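Local coordinates for peptidoglycan D,D-transpeptidase PbpA (Mycobacterium tuberculosis, PDB 3UN7), which probably catalyses the D,D-transpeptidation that cross-links cell-wall peptidoglycan, and is probably required for regulation of cell length, at residues G117-A120 against M121-C125; G265-A268 against L269-M272; I327-G330 against G331-M334; L347-I350 against S351-V354. All blocks are in the same frame, centred on the assembly; numbering follows the deposited sequence.

Interaction 1: G117-A120 against M121-C125; sequences GWDA and MQQGC
W118 and Q122, one turn apart near the C-terminal end of helix 111-123, form an i to i+4 amide-on-indole stack. The carboxamide of Q122 lies over one face of the ring, the two planes 14° apart. NE2 of Q122 sits above the outer part of the six-membered ring, 3.4 Å from W118 CZ3. Closer to the backbone, Q122 CG makes a CH-pi contact, 3.6 Å from the centroid of the five-membered ring of W118. A bend at chi2 (-39°) folds the glutamine back over the indole. Glutamine suits the place: its methylenes and flat amide cover the ring, and NE2 donates to S149 OG, a bond that limits rotation of the amide. The indole also touches E53 and V54 of helix 52-59, while A120 and M121 pack on I449 of helix 446-458. Regular helical bonds hold the spacing, M121 N to G117 O and Q122 N to W118 O, both 2.9 Å. Further on, C125 is tied to C129 by a disulfide, and M121 also bonds C129 through the backbone. Q123 N divides itself between two weak bonds, 3.2 Å to D119 O and 3.4 Å to A120 O.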
ATOM      1  N   GLY A 117       2.781 -11.867  -3.136  1.00 30.30           N
ATOM      2  CA  GLY A 117       2.486 -11.075  -1.942  1.00 29.49           C
ATOM      3  C   GLY A 117       1.561 -11.845  -1.021  1.00 30.05           C
ATOM      4  O   GLY A 117       1.818 -11.960   0.183  1.00 30.02           O
ATOM      5  N   TRP A 118       0.476 -12.363  -1.598  1.00 29.66           N
ATOM      6  CA  TRP A 118      -0.473 -13.194  -0.870  1.00 30.07           C
ATOM      7  C   TRP A 118       0.232 -14.367  -0.208  1.00 31.09           C
ATOM      8  O   TRP A 118       0.086 -14.563   1.002  1.00 30.74           O
ATOM      9  CB  TRP A 118      -1.590 -13.730  -1.783  1.00 30.06           C
ATOM     10  CG  TRP A 118      -2.503 -14.699  -1.058  1.00 30.33           C
ATOM     11  CD1 TRP A 118      -2.509 -16.064  -1.167  1.00 31.06           C
ATOM     12  CD2 TRP A 118      -3.517 -14.373  -0.096  1.00 29.72           C
ATOM     13  NE1 TRP A 118      -3.476 -16.601  -0.345  1.00 31.19           N
ATOM     14  CE2 TRP A 118      -4.111 -15.585   0.316  1.00 30.59           C
ATOM     15  CE3 TRP A 118      -3.984 -13.174   0.453  1.00 31.09           C
ATOM     16  CZ2 TRP A 118      -5.146 -15.633   1.259  1.00 32.00           C
ATOM     17  CZ3 TRP A 118      -5.021 -13.224   1.390  1.00 30.30           C
ATOM     18  CH2 TRP A 118      -5.584 -14.440   1.779  1.00 29.58           C
ATOM     19  N   ASP A 119       0.972 -15.154  -0.998  1.00 31.79           N
ATOM     20  CA  ASP A 119       1.627 -16.348  -0.462  1.00 32.64           C
ATOM     21  C   ASP A 119       2.566 -15.967   0.673  1.00 33.24           C
ATOM     22  O   ASP A 119       2.588 -16.625   1.719  1.00 33.86           O
ATOM     23  CB  ASP A 119       2.420 -17.099  -1.536  1.00 33.54           C
ATOM     24  CG  ASP A 119       1.540 -17.793  -2.563  1.00 34.65           C
ATOM     25  OD1 ASP A 119       0.322 -17.942  -2.318  1.00 33.31           O
ATOM     26  OD2 ASP A 119       2.089 -18.210  -3.616  1.00 34.89           O
ATOM     27  N   ALA A 120       3.358 -14.915   0.466  1.00 32.57           N
ATOM     28  CA  ALA A 120       4.306 -14.466   1.492  1.00 33.15           C
ATOM     29  C   ALA A 120       3.595 -14.036   2.780  1.00 33.07           C
ATOM     30  O   ALA A 120       4.052 -14.354   3.877  1.00 33.79           O
ATOM     31  CB  ALA A 120       5.184 -13.354   0.967  1.00 32.75           C
ATOM     32  N   MET A 121       2.471 -13.337   2.643  1.00 32.00           N
ATOM     33  CA  MET A 121       1.665 -12.937   3.796  1.00 32.09           C
ATOM     34  C   MET A 121       1.062 -14.145   4.513  1.00 32.93           C
ATOM     35  O   MET A 121       0.951 -14.153   5.743  1.00 33.87           O
ATOM     36  CB  MET A 121       0.556 -11.962   3.373  1.00 31.28           C
ATOM     37  CG  MET A 121       1.045 -10.538   3.069  1.00 31.65           C
ATOM     38  SD  MET A 121       1.758  -9.681   4.504  1.00 33.15           S
ATOM     39  CE  MET A 121       0.267  -9.208   5.366  1.00 34.47           C
ATOM     40  N   GLN A 122       0.680 -15.176   3.759  1.00 32.77           N
ATOM     41  CA  GLN A 122       0.086 -16.367   4.378  1.00 33.59           C
ATOM     42  C   GLN A 122       1.085 -17.221   5.179  1.00 35.35           C
ATOM     43  O   GLN A 122       0.693 -17.941   6.081  1.00 34.86           O
ATOM     44  CB  GLN A 122      -0.651 -17.223   3.330  1.00 33.91           C
ATOM     45  CG  GLN A 122      -1.793 -16.457   2.644  1.00 31.22           C
ATOM     46  CD  GLN A 122      -2.542 -15.585   3.626  1.00 32.01           C
ATOM     47  OE1 GLN A 122      -3.159 -16.082   4.568  1.00 33.30           O
ATOM     48  NE2 GLN A 122      -2.457 -14.269   3.441  1.00 31.40           N
ATOM     49  N   GLN A 123       2.365 -17.112   4.843  1.00 36.50           N
ATOM     50  CA  GLN A 123       3.417 -17.927   5.460  1.00 39.35           C
ATOM     51  C   GLN A 123       4.407 -17.133   6.317  1.00 39.07           C
ATOM     52  O   GLN A 123       5.249 -17.718   7.009  1.00 40.36           O
ATOM     53  CB  GLN A 123       4.167 -18.691   4.361  1.00 40.09           C
ATOM     54  CG  GLN A 123       3.269 -19.674   3.615  1.00 44.95           C
ATOM     55  CD  GLN A 123       3.489 -19.676   2.104  1.00 49.19           C
ATOM     56  OE1 GLN A 123       4.598 -19.952   1.624  1.00 51.19           O
ATOM     57  NE2 GLN A 123       2.416 -19.386   1.343  1.00 48.15           N
ATOM     58  N   GLY A 124       4.290 -15.809   6.295  1.00 38.29           N
ATOM     59  CA  GLY A 124       5.332 -14.927   6.804  1.00 38.22           C
ATOM     60  C   GLY A 124       5.340 -14.611   8.288  1.00 39.06           C
ATOM     61  O   GLY A 124       6.242 -13.931   8.765  1.00 38.96           O
ATOM     62  N   CYS A 125       4.335 -15.070   9.024  1.00 39.23           N
ATOM     63  CA  CYS A 125       4.307 -14.812  10.466  1.00 39.73           C
ATOM     64  C   CYS A 125       4.258 -16.123  11.267  1.00 41.31           C
ATOM     65  O   CYS A 125       3.470 -16.255  12.205  1.00 41.35           O
ATOM     66  CB  CYS A 125       3.112 -13.931  10.826  1.00 39.10           C
ATOM     67  SG  CYS A 125       3.163 -12.236  10.168  1.00 37.00           S
TER

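Interaction 2: G265-A268 against L269-M272; sequences GADA and LRSM
L269 N donates to G265 O (3.1 Å), closing the first turn of helix 266-275 on its N-cap residue. G265 has a phi of 101°, readily reached by glycine, and with it the chain leaves helix 254-264 and starts the next. The leucine side chain, CG opposite the backbone N (chi1 -162°), goes into the interior against T199, L303 and T306, where a branched aliphatic group fits. R270 follows, extended from CG to NE so that its guanidinium reaches back along the helix. Its NH2 forms a salt bridge with D267 OD1 at 3.0 Å; the oxygen meets the guanidinium at its edge and in its plane, but the carboxylate is turned 51° from that plane. The methyl A266 CB lies over one guanidinium face, 3.8 Å from R270 NH2, and alanine is small enough to let the arginine lie close. NH1 is held separately by P296 O. S271, exposed, adds a backbone bond, N to D267 O (3.0 Å). M272 N bonds A268 O, also 3.0 Å, and its thioether chain packs on A201, A202 and A205. These are the N-terminal turns of an amphipathic helix, L269 and M272 buried, the i to i+3 Asp-Arg salt bridge more exposed.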
ATOM      1  N   GLY A 265      11.454  21.493  11.992  1.00 41.84           N
ATOM      2  CA  GLY A 265      10.253  22.256  12.342  1.00 42.25           C
ATOM      3  C   GLY A 265       8.955  21.683  11.799  1.00 42.18           C
ATOM      4  O   GLY A 265       8.940  21.000  10.768  1.00 41.55           O
ATOM      5  N   ALA A 266       7.860  21.992  12.490  1.00 42.83           N
ATOM      6  CA  ALA A 266       6.539  21.473  12.156  1.00 42.72           C
ATOM      7  C   ALA A 266       6.029  21.925  10.795  1.00 43.00           C
ATOM      8  O   ALA A 266       5.405  21.137  10.097  1.00 42.27           O
ATOM      9  CB  ALA A 266       5.530  21.821  13.247  1.00 43.53           C
ATOM     10  N   ASP A 267       6.281  23.184  10.427  1.00 44.42           N
ATOM     11  CA  ASP A 267       5.847  23.708   9.116  1.00 44.85           C
ATOM     12  C   ASP A 267       6.498  22.936   7.967  1.00 43.44           C
ATOM     13  O   ASP A 267       5.819  22.528   7.021  1.00 42.67           O
ATOM     14  CB  ASP A 267       6.178  25.192   8.967  1.00 46.24           C
ATOM     15  CG  ASP A 267       5.294  26.096   9.830  1.00 49.76           C
ATOM     16  OD1 ASP A 267       4.178  25.682  10.230  1.00 52.65           O
ATOM     17  OD2 ASP A 267       5.724  27.239  10.094  1.00 53.46           O
ATOM     18  N   ALA A 268       7.815  22.747   8.056  1.00 42.96           N
ATOM     19  CA  ALA A 268       8.570  22.023   7.031  1.00 42.17           C
ATOM     20  C   ALA A 268       8.151  20.559   6.919  1.00 41.19           C
ATOM     21  O   ALA A 268       8.089  20.008   5.820  1.00 40.72           O
ATOM     22  CB  ALA A 268      10.074  22.146   7.282  1.00 42.08           C
ATOM     23  N   LEU A 269       7.842  19.932   8.054  1.00 41.06           N
ATOM     24  CA  LEU A 269       7.435  18.521   8.049  1.00 40.44           C
ATOM     25  C   LEU A 269       6.048  18.358   7.412  1.00 39.97           C
ATOM     26  O   LEU A 269       5.843  17.473   6.578  1.00 38.81           O
ATOM     27  CB  LEU A 269       7.519  17.913   9.463  1.00 40.16           C
ATOM     28  CG  LEU A 269       7.544  16.387   9.636  1.00 40.85           C
ATOM     29  CD1 LEU A 269       8.548  15.666   8.717  1.00 39.62           C
ATOM     30  CD2 LEU A 269       7.835  16.053  11.083  1.00 41.03           C
ATOM     31  N   ARG A 270       5.118  19.238   7.792  1.00 40.55           N
ATOM     32  CA  ARG A 270       3.773  19.324   7.200  1.00 40.94           C
ATOM     33  C   ARG A 270       3.820  19.519   5.688  1.00 40.07           C
ATOM     34  O   ARG A 270       3.034  18.914   4.950  1.00 39.84           O
ATOM     35  CB  ARG A 270       2.997  20.518   7.791  1.00 42.01           C
ATOM     36  CG  ARG A 270       2.618  20.401   9.265  1.00 43.57           C
ATOM     37  CD  ARG A 270       1.654  21.536   9.712  1.00 44.51           C
ATOM     38  NE  ARG A 270       1.458  21.522  11.165  1.00 46.86           N
ATOM     39  CZ  ARG A 270       1.894  22.457  12.012  1.00 48.94           C
ATOM     40  NH1 ARG A 270       1.671  22.319  13.319  1.00 48.75           N
ATOM     41  NH2 ARG A 270       2.541  23.534  11.569  1.00 49.29           N
ATOM     42  N   SER A 271       4.714  20.403   5.252  1.00 40.00           N
ATOM     43  CA  SER A 271       4.903  20.722   3.847  1.00 40.00           C
ATOM     44  C   SER A 271       5.446  19.536   3.066  1.00 38.86           C
ATOM     45  O   SER A 271       4.983  19.258   1.956  1.00 38.67           O
ATOM     46  CB  SER A 271       5.844  21.919   3.695  1.00 41.48           C
ATOM     47  OG  SER A 271       6.134  22.157   2.317  1.00 43.23           O
ATOM     48  N   MET A 272       6.421  18.835   3.641  1.00 37.96           N
ATOM     49  CA  MET A 272       6.986  17.650   2.976  1.00 37.12           C
ATOM     50  C   MET A 272       5.992  16.492   2.951  1.00 36.92           C
ATOM     51  O   MET A 272       5.860  15.805   1.936  1.00 36.57           O
ATOM     52  CB  MET A 272       8.322  17.222   3.594  1.00 36.54           C
ATOM     53  CG  MET A 272       9.049  16.150   2.768  1.00 35.71           C
ATOM     54  SD  MET A 272       9.354  16.659   1.054  1.00 36.27           S
ATOM     55  CE  MET A 272      10.474  18.030   1.289  1.00 34.73           C
TER

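Interaction 3: I327-G330 against G331-M334; sequences IANG and GITM
N329 ND2 donates to I332 O at 2.9 Å, a nearly straight bond (N-H...O 166°) from a side chain to the backbone across a tight turn. The acceptor lies in the amide plane of N329, but seen from the carbonyl the donor stands above its plane, 43° out of it, and so not on a lone pair. The asparagine gets there with CG opposite its own backbone N (chi1 -166°), which swings the amide over the turn. The same ND2 rests against hydrocarbon: I332 CB and M334 CG each lie 3.6 Å from it. Beneath this bridge I332 N makes a weak bond of 3.3 Å to N329 O, closing the turn. Both central residues are glycines with positive phi, and at G331 a beta carbon would collide with G330 O. G330 N also returns to I327 O at 3.0 Å, while G331 N pairs with T326 O. The turn is tied to the neighbouring strand by G330 O, which accepts from R360 NH2. T333 OG1 bonds T326 OG1, and strand 332-334 pairs with strand 357-360. I327, a large aliphatic residue in the last helical turn, packs inward on L370, T371 and M374. The whole is a Schellman motif ending helix 317-328, with G330 as its C-prime residue, merged into a type I' turn from N329 to I332 that sends the chain straight into a strand.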
ATOM      1  N   ILE A 327      10.175   8.474  -4.760  1.00 30.77           N
ATOM      2  CA  ILE A 327      11.635   8.506  -4.689  1.00 31.00           C
ATOM      3  C   ILE A 327      12.208   7.730  -5.878  1.00 31.28           C
ATOM      4  O   ILE A 327      13.048   8.249  -6.601  1.00 30.90           O
ATOM      5  CB  ILE A 327      12.137   7.979  -3.321  1.00 30.79           C
ATOM      6  CG1 ILE A 327      11.673   8.929  -2.209  1.00 31.04           C
ATOM      7  CG2 ILE A 327      13.667   7.895  -3.267  1.00 32.70           C
ATOM      8  CD1 ILE A 327      11.615   8.289  -0.817  1.00 31.57           C
ATOM      9  N   ALA A 328      11.688   6.521  -6.107  1.00 30.54           N
ATOM     10  CA  ALA A 328      12.120   5.654  -7.209  1.00 31.68           C
ATOM     11  C   ALA A 328      12.046   6.346  -8.568  1.00 32.66           C
ATOM     12  O   ALA A 328      12.915   6.166  -9.430  1.00 33.89           O
ATOM     13  CB  ALA A 328      11.270   4.378  -7.219  1.00 30.95           C
ATOM     14  N   ASN A 329      10.997   7.137  -8.754  1.00 32.75           N
ATOM     15  CA  ASN A 329      10.779   7.879  -9.995  1.00 33.65           C
ATOM     16  C   ASN A 329      11.389   9.305  -9.986  1.00 34.84           C
ATOM     17  O   ASN A 329      10.833  10.233 -10.581  1.00 35.87           O
ATOM     18  CB  ASN A 329       9.268   7.936 -10.265  1.00 32.99           C
ATOM     19  CG  ASN A 329       8.934   8.369 -11.673  1.00 32.93           C
ATOM     20  OD1 ASN A 329       9.504   7.874 -12.651  1.00 33.53           O
ATOM     21  ND2 ASN A 329       7.983   9.288 -11.789  1.00 33.44           N
ATOM     22  N   GLY A 330      12.517   9.487  -9.301  1.00 34.95           N
ATOM     23  CA  GLY A 330      13.229  10.777  -9.333  1.00 35.36           C
ATOM     24  C   GLY A 330      12.509  11.955  -8.686  1.00 35.24           C
ATOM     25  O   GLY A 330      12.822  13.117  -8.987  1.00 35.68           O
ATOM     26  N   GLY A 331      11.573  11.669  -7.775  1.00 34.23           N
ATOM     27  CA  GLY A 331      10.841  12.729  -7.038  1.00 34.36           C
ATOM     28  C   GLY A 331       9.467  13.053  -7.611  1.00 34.51           C
ATOM     29  O   GLY A 331       8.730  13.875  -7.063  1.00 34.65           O
ATOM     30  N   ILE A 332       9.120  12.406  -8.718  1.00 35.05           N
ATOM     31  CA  ILE A 332       7.824  12.614  -9.377  1.00 35.85           C
ATOM     32  C   ILE A 332       6.832  11.511  -8.998  1.00 35.28           C
ATOM     33  O   ILE A 332       7.109  10.319  -9.167  1.00 35.36           O
ATOM     34  CB  ILE A 332       7.970  12.731 -10.918  1.00 36.47           C
ATOM     35  CG1 ILE A 332       8.753  13.997 -11.283  1.00 37.29           C
ATOM     36  CG2 ILE A 332       6.611  12.762 -11.610  1.00 36.49           C
ATOM     37  CD1 ILE A 332       9.215  14.031 -12.757  1.00 38.87           C
ATOM     38  N   THR A 333       5.684  11.931  -8.474  1.00 35.16           N
ATOM     39  CA  THR A 333       4.608  11.029  -8.125  1.00 34.46           C
ATOM     40  C   THR A 333       3.695  10.808  -9.329  1.00 35.00           C
ATOM     41  O   THR A 333       3.104  11.752  -9.859  1.00 35.50           O
ATOM     42  CB  THR A 333       3.779  11.559  -6.943  1.00 34.45           C
ATOM     43  OG1 THR A 333       4.657  11.982  -5.892  1.00 33.21           O
ATOM     44  CG2 THR A 333       2.861  10.449  -6.395  1.00 34.14           C
ATOM     45  N   MET A 334       3.610   9.556  -9.766  1.00 34.53           N
ATOM     46  CA  MET A 334       2.655   9.177 -10.791  1.00 35.12           C
ATOM     47  C   MET A 334       1.331   8.816 -10.116  1.00 34.64           C
ATOM     48  O   MET A 334       1.315   8.199  -9.047  1.00 33.78           O
ATOM     49  CB  MET A 334       3.193   8.023 -11.627  1.00 35.54           C
ATOM     50  CG  MET A 334       4.548   8.327 -12.305  1.00 35.90           C
ATOM     51  SD  MET A 334       4.497   9.696 -13.471  1.00 38.56           S
ATOM     52  CE  MET A 334       3.535   8.986 -14.800  1.00 38.20           C
TER

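Interaction 4: L347-I350 against S351-V354; sequences LANI and STTV
N349 and T352 reach toward each other past the two residues between them, their side chains crossing at about a right angle, with N349 CG 3.7 Å from T352 OG1. N349 CG stands opposite its backbone N (chi1 -179°), which carries the amide forward along the strand toward the threonine. This is the loose side of the contact, and it faces solvent; polar residues fit such an exposed edge, and the beta-branched T352 also suits the extended chain there.

The tighter part lies between them, at I350 and S351. Both bond through their backbones to L342 on the partner strand, and two residues facing one make a classic beta bulge. It is set in strand 349-352, the second arm of the hairpin with strand 339-343 and an outermost strand of the mixed sheet. The offset comes from I350, whose psi of -48° is helix-like inside a strand, whereas S351 is fully extended.

Both side chains of the bulge also touch R85, so a neighbouring loop covers this part of the chain. The isoleucine supplies hydrocarbon to lie against R85, its branch CG2 4.2 Å from S351 CB, and the small serine touches the same arginine. Next in line, T353 OG1 turns back to the hairpin partner, bonding V339 O and, weakly, G340 O.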
ATOM      1  N   LEU A 347     -14.492  -7.107 -27.138  1.00 42.12           N
ATOM      2  CA  LEU A 347     -13.119  -6.700 -26.815  1.00 41.69           C
ATOM      3  C   LEU A 347     -12.567  -5.480 -27.571  1.00 41.64           C
ATOM      4  O   LEU A 347     -11.381  -5.187 -27.486  1.00 41.93           O
ATOM      5  CB  LEU A 347     -12.151  -7.892 -26.867  1.00 42.25           C
ATOM      6  CG  LEU A 347     -12.593  -9.102 -26.036  1.00 42.95           C
ATOM      7  CD1 LEU A 347     -11.699 -10.312 -26.316  1.00 44.31           C
ATOM      8  CD2 LEU A 347     -12.627  -8.758 -24.549  1.00 42.61           C
ATOM      9  N   ALA A 348     -13.427  -4.763 -28.289  1.00 41.22           N
ATOM     10  CA  ALA A 348     -13.020  -3.483 -28.870  1.00 40.47           C
ATOM     11  C   ALA A 348     -12.746  -2.488 -27.743  1.00 39.33           C
ATOM     12  O   ALA A 348     -13.405  -2.518 -26.696  1.00 37.23           O
ATOM     13  CB  ALA A 348     -14.090  -2.958 -29.785  1.00 41.33           C
ATOM     14  N   ASN A 349     -11.760  -1.621 -27.960  1.00 38.79           N
ATOM     15  CA  ASN A 349     -11.349  -0.642 -26.963  1.00 38.23           C
ATOM     16  C   ASN A 349     -12.448   0.404 -26.683  1.00 38.50           C
ATOM     17  O   ASN A 349     -13.089   0.912 -27.612  1.00 39.02           O
ATOM     18  CB  ASN A 349     -10.067   0.029 -27.443  1.00 38.58           C
ATOM     19  CG  ASN A 349      -9.545   1.049 -26.482  1.00 37.87           C
ATOM     20  OD1 ASN A 349      -9.185   0.730 -25.348  1.00 36.47           O
ATOM     21  ND2 ASN A 349      -9.461   2.291 -26.938  1.00 38.71           N
ATOM     22  N   ILE A 350     -12.675   0.694 -25.403  1.00 37.98           N
ATOM     23  CA  ILE A 350     -13.618   1.742 -24.987  1.00 38.48           C
ATOM     24  C   ILE A 350     -12.831   2.893 -24.391  1.00 38.37           C
ATOM     25  O   ILE A 350     -13.032   4.054 -24.764  1.00 38.72           O
ATOM     26  CB  ILE A 350     -14.682   1.199 -23.977  1.00 38.50           C
ATOM     27  CG1 ILE A 350     -15.917   0.642 -24.694  1.00 40.27           C
ATOM     28  CG2 ILE A 350     -15.208   2.301 -23.077  1.00 38.64           C
ATOM     29  CD1 ILE A 350     -15.679  -0.217 -25.902  1.00 45.29           C
ATOM     30  N   SER A 351     -11.915   2.554 -23.484  1.00 36.84           N
ATOM     31  CA  SER A 351     -11.047   3.517 -22.830  1.00 37.33           C
ATOM     32  C   SER A 351      -9.702   2.865 -22.487  1.00 35.81           C
ATOM     33  O   SER A 351      -9.654   1.684 -22.143  1.00 34.17           O
ATOM     34  CB  SER A 351     -11.701   4.005 -21.535  1.00 36.96           C
ATOM     35  OG  SER A 351     -11.040   5.160 -21.075  1.00 40.60           O
ATOM     36  N   THR A 352      -8.627   3.645 -22.579  1.00 35.54           N
ATOM     37  CA  THR A 352      -7.292   3.227 -22.133  1.00 35.24           C
ATOM     38  C   THR A 352      -6.750   4.283 -21.161  1.00 35.48           C
ATOM     39  O   THR A 352      -6.732   5.477 -21.476  1.00 35.75           O
ATOM     40  CB  THR A 352      -6.301   3.121 -23.319  1.00 36.58           C
ATOM     41  OG1 THR A 352      -6.824   2.250 -24.328  1.00 35.96           O
ATOM     42  CG2 THR A 352      -4.936   2.615 -22.853  1.00 35.81           C
ATOM     43  N   THR A 353      -6.325   3.857 -19.980  1.00 35.02           N
ATOM     44  CA  THR A 353      -5.822   4.803 -18.998  1.00 35.67           C
ATOM     45  C   THR A 353      -4.474   5.370 -19.457  1.00 36.52           C
ATOM     46  O   THR A 353      -3.629   4.631 -19.952  1.00 36.50           O
ATOM     47  CB  THR A 353      -5.703   4.147 -17.617  1.00 35.14           C
ATOM     48  OG1 THR A 353      -6.952   3.528 -17.289  1.00 33.79           O
ATOM     49  CG2 THR A 353      -5.364   5.179 -16.557  1.00 35.33           C
ATOM     50  N   VAL A 354      -4.305   6.687 -19.342  1.00 37.33           N
ATOM     51  CA  VAL A 354      -3.028   7.336 -19.646  1.00 38.81           C
ATOM     52  C   VAL A 354      -2.359   7.731 -18.335  1.00 38.53           C
ATOM     53  O   VAL A 354      -3.014   8.242 -17.442  1.00 38.34           O
ATOM     54  CB  VAL A 354      -3.212   8.568 -20.593  1.00 40.39           C
ATOM     55  CG1 VAL A 354      -4.304   9.510 -20.077  1.00 41.76           C
ATOM     56  CG2 VAL A 354      -1.898   9.331 -20.776  1.00 41.70           C
TER

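Overall arrangement
The four contacts follow one another along the chain, and none touches another. Interactions 3 and 4 come closest, about 7 Å between nearest atoms: strand 332-334 runs on toward the hairpin 339-343/349-352 that carries the bulge. Interactions 2 and 3 are about 9 Å apart at their nearest atoms, whereas interactions 2 and 4 have centres 41 Å apart. Interaction 1 lies across the chain's centre from 2 and 3, its centre 36 Å from that of interaction 2. Its helix follows strand 104-107, which pairs with strand 339-343 of the hairpin. All lie away from the probable acyl-ester serine, S193, although M272 of interaction 2 packs on helix 196-205, just after that serine.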